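Local structure of hypothetical protein AF2198 (Archaeoglobus fulgidus, 1OI0) at residues Val65-His70 with Phe90-Ile96; Met4-Leu10 with Asp35-Leu40. The protein is probably a zinc metallopeptidase of the JAB1/MPN family, whose relatives include deubiquitinating enzymes of the proteasome. All coordinates share one frame; numbering follows the deposited sequence.

Interactions 1 and 2 lie in one mixed sheet, their centres about 12 Å apart. Interaction 1 pairs strands 64-72 and 93-98 in parallel, in the interior of the sheet, and carries the zinc ligand His-70 at its far end; interaction 2 joins the N-terminal strand 5-6 and the start of helix 8-21 to strand 36-42. Their closest packing is at the end remote from the metal: Met-4 CE lies 3.3 Å from Phe-66 CD1 and 3.5 Å from Tyr-93 CE2, and Met-37 CE packs 3.3 Å from Tyr-93 CB. Both methionines thus pack on Phe-66 and Tyr-93. Leu-40, which meets Val-69, has its side chain about 10 Å from that of His-70.

Interaction 1: Val65-His70 with Phe90-Ile96. With ZN (zinc ion), chain E.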
loop_
_atom_site.group_PDB
_atom_site.type_symbol
_atom_site.label_atom_id
_atom_site.label_comp_id
_atom_site.label_asym_id
_atom_site.label_seq_id
_atom_site.Cartn_x
_atom_site.Cartn_y
_atom_site.Cartn_z
ATOM N N VAL A 65 -12.065 3.066 2.945
ATOM C CA VAL A 65 -10.861 2.255 3.100
ATOM C C VAL A 65 -10.663 1.438 1.831
ATOM O O VAL A 65 -11.387 0.476 1.580
ATOM C CB VAL A 65 -10.975 1.290 4.303
ATOM C CG1 VAL A 65 -9.765 0.362 4.350
ATOM C CG2 VAL A 65 -11.075 2.086 5.591
ATOM N N PHE A 66 -9.677 1.826 1.030
ATOM C CA PHE A 66 -9.401 1.138 -0.220
ATOM C C PHE A 66 -8.667 -0.180 -0.028
ATOM O O PHE A 66 -8.735 -1.065 -0.877
ATOM C CB PHE A 66 -8.590 2.045 -1.147
ATOM C CG PHE A 66 -9.281 3.334 -1.486
ATOM C CD1 PHE A 66 -10.505 3.328 -2.149
ATOM C CD2 PHE A 66 -8.713 4.555 -1.137
ATOM C CE1 PHE A 66 -11.153 4.523 -2.461
ATOM C CE2 PHE A 66 -9.352 5.753 -1.445
ATOM C CZ PHE A 66 -10.575 5.737 -2.108
ATOM N N GLY A 67 -7.961 -0.308 1.087
ATOM C CA GLY A 67 -7.233 -1.533 1.332
ATOM C C GLY A 67 -6.075 -1.331 2.283
ATOM O O GLY A 67 -6.166 -0.550 3.230
ATOM N N THR A 68 -4.977 -2.028 2.020
ATOM C CA THR A 68 -3.811 -1.932 2.884
ATOM C C THR A 68 -2.530 -1.694 2.116
ATOM O O THR A 68 -2.457 -1.891 0.908
ATOM C CB THR A 68 -3.592 -3.229 3.687
ATOM O OG1 THR A 68 -3.184 -4.274 2.793
ATOM C CG2 THR A 68 -4.865 -3.640 4.406
ATOM N N VAL A 69 -1.515 -1.261 2.850
ATOM C CA VAL A 69 -0.198 -1.049 2.290
ATOM C C VAL A 69 0.781 -1.499 3.363
ATOM O O VAL A 69 0.610 -1.179 4.533
ATOM C CB VAL A 69 0.066 0.440 1.928
ATOM C CG1 VAL A 69 -0.207 1.338 3.118
ATOM C CG2 VAL A 69 1.511 0.602 1.462
ATOM N N HIS A 70 1.769 -2.295 2.974
ATOM C CA HIS A 70 2.780 -2.723 3.931
ATOM C C HIS A 70 4.111 -2.840 3.220
ATOM O O HIS A 70 4.163 -2.936 1.991
ATOM C CB HIS A 70 2.397 -4.040 4.644
ATOM C CG HIS A 70 2.554 -5.279 3.817
ATOM N ND1 HIS A 70 1.639 -5.671 2.865
ATOM C CD2 HIS A 70 3.486 -6.262 3.868
ATOM C CE1 HIS A 70 1.995 -6.841 2.369
ATOM N NE2 HIS A 70 3.112 -7.223 2.961
ATOM N N PHE A 90 -10.255 -7.790 3.705
ATOM C CA PHE A 90 -10.980 -6.543 3.497
ATOM C C PHE A 90 -10.198 -5.644 2.552
ATOM O O PHE A 90 -8.985 -5.774 2.424
ATOM C CB PHE A 90 -11.199 -5.827 4.838
ATOM C CG PHE A 90 -9.933 -5.314 5.467
ATOM C CD1 PHE A 90 -9.430 -4.059 5.132
ATOM C CD2 PHE A 90 -9.226 -6.097 6.374
ATOM C CE1 PHE A 90 -8.243 -3.596 5.689
ATOM C CE2 PHE A 90 -8.037 -5.639 6.934
ATOM C CZ PHE A 90 -7.546 -4.390 6.593
ATOM N N GLY A 91 -10.892 -4.726 1.895
ATOM C CA GLY A 91 -10.213 -3.822 0.990
ATOM C C GLY A 91 -10.049 -4.366 -0.414
ATOM O O GLY A 91 -9.799 -5.554 -0.623
ATOM N N LYS A 92 -10.173 -3.468 -1.380
ATOM C CA LYS A 92 -10.062 -3.819 -2.786
ATOM C C LYS A 92 -8.619 -3.788 -3.290
ATOM O O LYS A 92 -8.224 -4.616 -4.109
ATOM C CB LYS A 92 -10.904 -2.852 -3.622
ATOM C CG LYS A 92 -12.308 -2.616 -3.093
ATOM C CD LYS A 92 -13.036 -1.563 -3.920
ATOM C CE LYS A 92 -14.382 -1.204 -3.309
ATOM N NZ LYS A 92 -14.239 -0.587 -1.959
ATOM N N TYR A 93 -7.829 -2.844 -2.786
ATOM C CA TYR A 93 -6.453 -2.691 -3.238
ATOM C C TYR A 93 -5.425 -2.850 -2.138
ATOM O O TYR A 93 -5.644 -2.436 -1.003
ATOM C CB TYR A 93 -6.284 -1.320 -3.881
ATOM C CG TYR A 93 -7.284 -1.074 -4.982
ATOM C CD1 TYR A 93 -7.137 -1.680 -6.226
ATOM C CD2 TYR A 93 -8.399 -0.271 -4.764
ATOM C CE1 TYR A 93 -8.080 -1.494 -7.231
ATOM C CE2 TYR A 93 -9.350 -0.080 -5.761
ATOM C CZ TYR A 93 -9.180 -0.694 -6.990
ATOM O OH TYR A 93 -10.110 -0.505 -7.982
ATOM N N HIS A 94 -4.295 -3.447 -2.493
ATOM C CA HIS A 94 -3.231 -3.664 -1.528
ATOM C C HIS A 94 -1.860 -3.411 -2.123
ATOM O O HIS A 94 -1.442 -4.071 -3.070
ATOM C CB HIS A 94 -3.329 -5.085 -0.970
ATOM C CG HIS A 94 -4.646 -5.378 -0.322
ATOM N ND1 HIS A 94 -5.732 -5.856 -1.026
ATOM C CD2 HIS A 94 -5.074 -5.193 0.949
ATOM C CE1 HIS A 94 -6.770 -5.953 -0.216
ATOM N NE2 HIS A 94 -6.399 -5.557 0.987
ATOM N N ILE A 95 -1.162 -2.434 -1.554
ATOM C CA ILE A 95 0.163 -2.069 -2.026
ATOM C C ILE A 95 1.274 -2.683 -1.183
ATOM O O ILE A 95 1.151 -2.809 0.031
ATOM C CB ILE A 95 0.350 -0.537 -1.997
ATOM C CG1 ILE A 95 -0.647 0.124 -2.949
ATOM C CG2 ILE A 95 1.792 -0.171 -2.348
ATOM C CD1 ILE A 95 -0.657 1.638 -2.854
ATOM N N ILE A 96 2.341 -3.091 -1.852
ATOM C CA ILE A 96 3.515 -3.609 -1.160
ATOM C C ILE A 96 4.680 -2.757 -1.635
ATOM O O ILE A 96 4.863 -2.564 -2.840
ATOM C CB ILE A 96 3.841 -5.079 -1.520
ATOM C CG1 ILE A 96 2.735 -6.009 -1.021
ATOM C CG2 ILE A 96 5.184 -5.479 -0.890
ATOM C CD1 ILE A 96 3.012 -7.472 -1.295
HETATM ZN ZN ZN E . 4.172 -9.148 2.719
HETATM O O HOH W 1 -0.565 -4.552 1.685
#
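Phe-66 O takes two backbone donors from across the contact, a straight bond from Tyr-93 N (2.8 Å, 176° at the hydrogen) and a weak one from Lys-92 N. From there the parallel ladder runs on: Thr-68 N gives a weak bond to Tyr-93 O, Ile-95 N reaches Thr-68 O at 2.8 Å, and His-70 N donates to Ile-95 O. The alpha hydrogens of Gly-67, Val-69, His-94 and Ile-96 supply further CA-H...O contacts. Gly-67 and Gly-91 approach to 3.8 Å between CA atoms, where a beta carbon on either would collide with the other segment. His-94 NE2 donates to Phe-90 O (3.0 Å), which lies in the imidazole plane and so sets the rotation of the ring; this bond ties the turn before the strand back onto it. A water joins three polar atoms on the Thr-68 and His-70 side: it accepts from His-70 ND1 at 2.7 Å, gives Ile-95 O a second donor beside His-70 N, and bonds Thr-68 OG1. With ND1 held at the ring edge by that water, His-70 turns NE2 to the zinc ion (2.2 Å). Ile-96 CG1 packs alongside the ring, 3.6 Å from His-70 CE1. Thr-68 CG2 lies anti to the carbonyl carbon (chi1 of OG1 69°), which directs the methyl to Phe-90 CZ at 3.5 Å. Val-69 and Ile-95 lie side by side on the other face of the sheet from Thr-68 and His-70. Strand 64-72, helix 81-89 and strand 93-98 form a beta-alpha-beta unit, and His-70, with His-72 and Asp-83, makes the zinc site characteristic of JAB1/MPN domains.

Interaction 2: Met4-Leu10 with Asp35-Leu40; sequences MKISRGL and DVMDEL
Met-4 crosses Met-37 at about a right angle, its CG 3.7 Å from Met-37 CE, while a bend at chi2 (52°) folds its sulfur back over the Asp-35 carbonyl and a second at chi3 turns CE toward the side chains of Phe-66 and Tyr-93. Beside this pair, Ile-6 CG1 lies against Met-37 CB on the same face, which Leu-30, Phe-66 and Tyr-93 also cover. On the other face Lys-5 runs past Val-36 CG2 and bends at its last torsion (chi4 58°), bringing NZ to Asp-35 OD2 at 2.7 Å, nearly in line with the C-O bond. The same ammonium donates to the carbonyls of Gly-1 and Ser-3, so one ammonium ties Asp-35 to the N-terminal residues. A methionine in place of Lys-5 would probably leave the Asp-35 carboxylate without this countercharge and those two carbonyls without this donor. Between the backbones, Lys-5 N donates to Asp-35 O, Met-37 N to Lys-5 O (2.8 Å) and Ser-7 N to Met-37 O, a short parallel pairing. Ser-7 then caps the helix: OG, placed between the backbone N and carbonyl carbon (chi1 69°), accepts from Leu-10 N at 3.0 Å. A water beside that hydroxyl bonds it as well and reaches Asp-38 O only weakly. From the first turn Leu-10 drives into the strand, with CD2 over the Met-37 carbonyl and CD1 pressed to 3.4 Å from Leu-40 CG, tighter than normal carbon contact. Asp-38 and Glu-39 form a classic beta bulge opposite Ser-31. The whole is a parallel strand pair near the sheet margin, leading through a serine N-cap into helix 8-21 of the JAB fold.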
loop_
_atom_site.group_PDB
_atom_site.type_symbol
_atom_site.label_atom_id
_atom_site.label_comp_id
_atom_site.label_asym_id
_atom_site.label_seq_id
_atom_site.Cartn_x
_atom_site.Cartn_y
_atom_site.Cartn_z
ATOM N N MET A 4 -8.212 2.759 -10.061
ATOM C CA MET A 4 -7.957 3.436 -8.803
ATOM C C MET A 4 -6.728 4.307 -9.025
ATOM O O MET A 4 -5.891 4.017 -9.891
ATOM C CB MET A 4 -7.701 2.423 -7.685
ATOM C CG MET A 4 -7.328 3.046 -6.345
ATOM S SD MET A 4 -8.480 4.315 -5.762
ATOM C CE MET A 4 -9.906 3.318 -5.410
ATOM N N LYS A 5 -6.635 5.382 -8.256
ATOM C CA LYS A 5 -5.523 6.307 -8.375
ATOM C C LYS A 5 -4.890 6.525 -7.015
ATOM O O LYS A 5 -5.507 6.260 -5.984
ATOM C CB LYS A 5 -6.021 7.642 -8.929
ATOM C CG LYS A 5 -6.704 7.522 -10.282
ATOM C CD LYS A 5 -7.430 8.801 -10.666
ATOM C CE LYS A 5 -8.082 8.663 -12.035
ATOM N NZ LYS A 5 -9.039 7.517 -12.076
ATOM N N ILE A 6 -3.652 7.000 -7.023
ATOM C CA ILE A 6 -2.937 7.283 -5.789
ATOM C C ILE A 6 -2.164 8.572 -6.007
ATOM O O ILE A 6 -1.592 8.785 -7.076
ATOM C CB ILE A 6 -1.963 6.137 -5.406
ATOM C CG1 ILE A 6 -1.315 6.451 -4.055
ATOM C CG2 ILE A 6 -0.904 5.944 -6.492
ATOM C CD1 ILE A 6 -0.522 5.293 -3.472
ATOM N N SER A 7 -2.164 9.443 -5.006
ATOM C CA SER A 7 -1.453 10.703 -5.126
ATOM C C SER A 7 0.039 10.463 -4.956
ATOM O O SER A 7 0.455 9.577 -4.208
ATOM C CB SER A 7 -1.941 11.695 -4.068
ATOM O OG SER A 7 -1.550 11.293 -2.765
ATOM N N ARG A 8 0.845 11.243 -5.665
ATOM C CA ARG A 8 2.291 11.106 -5.563
ATOM C C ARG A 8 2.695 11.440 -4.133
ATOM O O ARG A 8 3.674 10.909 -3.611
ATOM C CB ARG A 8 2.989 12.061 -6.536
ATOM C CG ARG A 8 4.504 12.086 -6.402
ATOM C CD ARG A 8 5.123 10.744 -6.759
ATOM N NE ARG A 8 4.879 10.383 -8.153
ATOM C CZ ARG A 8 5.317 9.265 -8.724
ATOM N NH1 ARG A 8 6.024 8.390 -8.022
ATOM N NH2 ARG A 8 5.045 9.018 -9.999
ATOM N N GLY A 9 1.923 12.321 -3.505
ATOM C CA GLY A 9 2.206 12.719 -2.139
ATOM C C GLY A 9 2.066 11.565 -1.168
ATOM O O GLY A 9 2.847 11.445 -0.225
ATOM N N LEU A 10 1.067 10.717 -1.392
ATOM C CA LEU A 10 0.851 9.571 -0.516
ATOM C C LEU A 10 1.939 8.525 -0.729
ATOM O O LEU A 10 2.387 7.893 0.228
ATOM C CB LEU A 10 -0.522 8.943 -0.769
ATOM C CG LEU A 10 -0.895 7.837 0.224
ATOM C CD1 LEU A 10 -0.980 8.440 1.617
ATOM C CD2 LEU A 10 -2.225 7.194 -0.156
ATOM N N ASP A 35 -12.031 8.530 -5.997
ATOM C CA ASP A 35 -11.282 7.408 -6.548
ATOM C C ASP A 35 -9.780 7.625 -6.426
ATOM O O ASP A 35 -9.007 7.153 -7.260
ATOM C CB ASP A 35 -11.652 7.213 -8.019
ATOM C CG ASP A 35 -11.177 8.359 -8.891
ATOM O OD1 ASP A 35 -11.368 9.527 -8.492
ATOM O OD2 ASP A 35 -10.619 8.091 -9.976
ATOM N N VAL A 36 -9.366 8.339 -5.385
ATOM C CA VAL A 36 -7.950 8.609 -5.180
ATOM C C VAL A 36 -7.475 8.278 -3.768
ATOM O O VAL A 36 -8.055 8.732 -2.780
ATOM C CB VAL A 36 -7.618 10.096 -5.465
ATOM C CG1 VAL A 36 -6.136 10.355 -5.233
ATOM C CG2 VAL A 36 -7.995 10.450 -6.895
ATOM N N MET A 37 -6.422 7.472 -3.686
ATOM C CA MET A 37 -5.835 7.112 -2.400
ATOM C C MET A 37 -4.945 8.299 -2.054
ATOM O O MET A 37 -3.983 8.574 -2.766
ATOM C CB MET A 37 -4.952 5.864 -2.523
ATOM C CG MET A 37 -5.609 4.642 -3.143
ATOM S SD MET A 37 -4.406 3.313 -3.454
ATOM C CE MET A 37 -5.457 1.885 -3.383
ATOM N N ASP A 38 -5.258 9.008 -0.975
ATOM C CA ASP A 38 -4.445 10.157 -0.595
ATOM C C ASP A 38 -4.345 10.343 0.913
ATOM O O ASP A 38 -3.853 11.368 1.385
ATOM C CB ASP A 38 -5.006 11.431 -1.229
ATOM C CG ASP A 38 -6.477 11.630 -0.928
ATOM O OD1 ASP A 38 -6.864 11.533 0.254
ATOM O OD2 ASP A 38 -7.249 11.891 -1.874
ATOM N N GLU A 39 -4.813 9.349 1.659
ATOM C CA GLU A 39 -4.780 9.396 3.115
ATOM C C GLU A 39 -4.391 8.032 3.669
ATOM O O GLU A 39 -4.543 7.016 2.996
ATOM C CB GLU A 39 -6.155 9.789 3.660
ATOM C CG GLU A 39 -6.575 11.213 3.344
ATOM C CD GLU A 39 -5.887 12.232 4.228
ATOM O OE1 GLU A 39 -4.639 12.287 4.222
ATOM O OE2 GLU A 39 -6.597 12.978 4.934
ATOM N N LEU A 40 -3.891 8.016 4.899
ATOM C CA LEU A 40 -3.499 6.767 5.533
ATOM C C LEU A 40 -4.081 6.634 6.926
ATOM O O LEU A 40 -4.133 7.601 7.687
ATOM C CB LEU A 40 -1.974 6.665 5.647
ATOM C CG LEU A 40 -1.133 6.484 4.384
ATOM C CD1 LEU A 40 0.339 6.418 4.772
ATOM C CD2 LEU A 40 -1.548 5.218 3.658
HETATM O O HOH W 2 -2.193 13.111 -1.017
#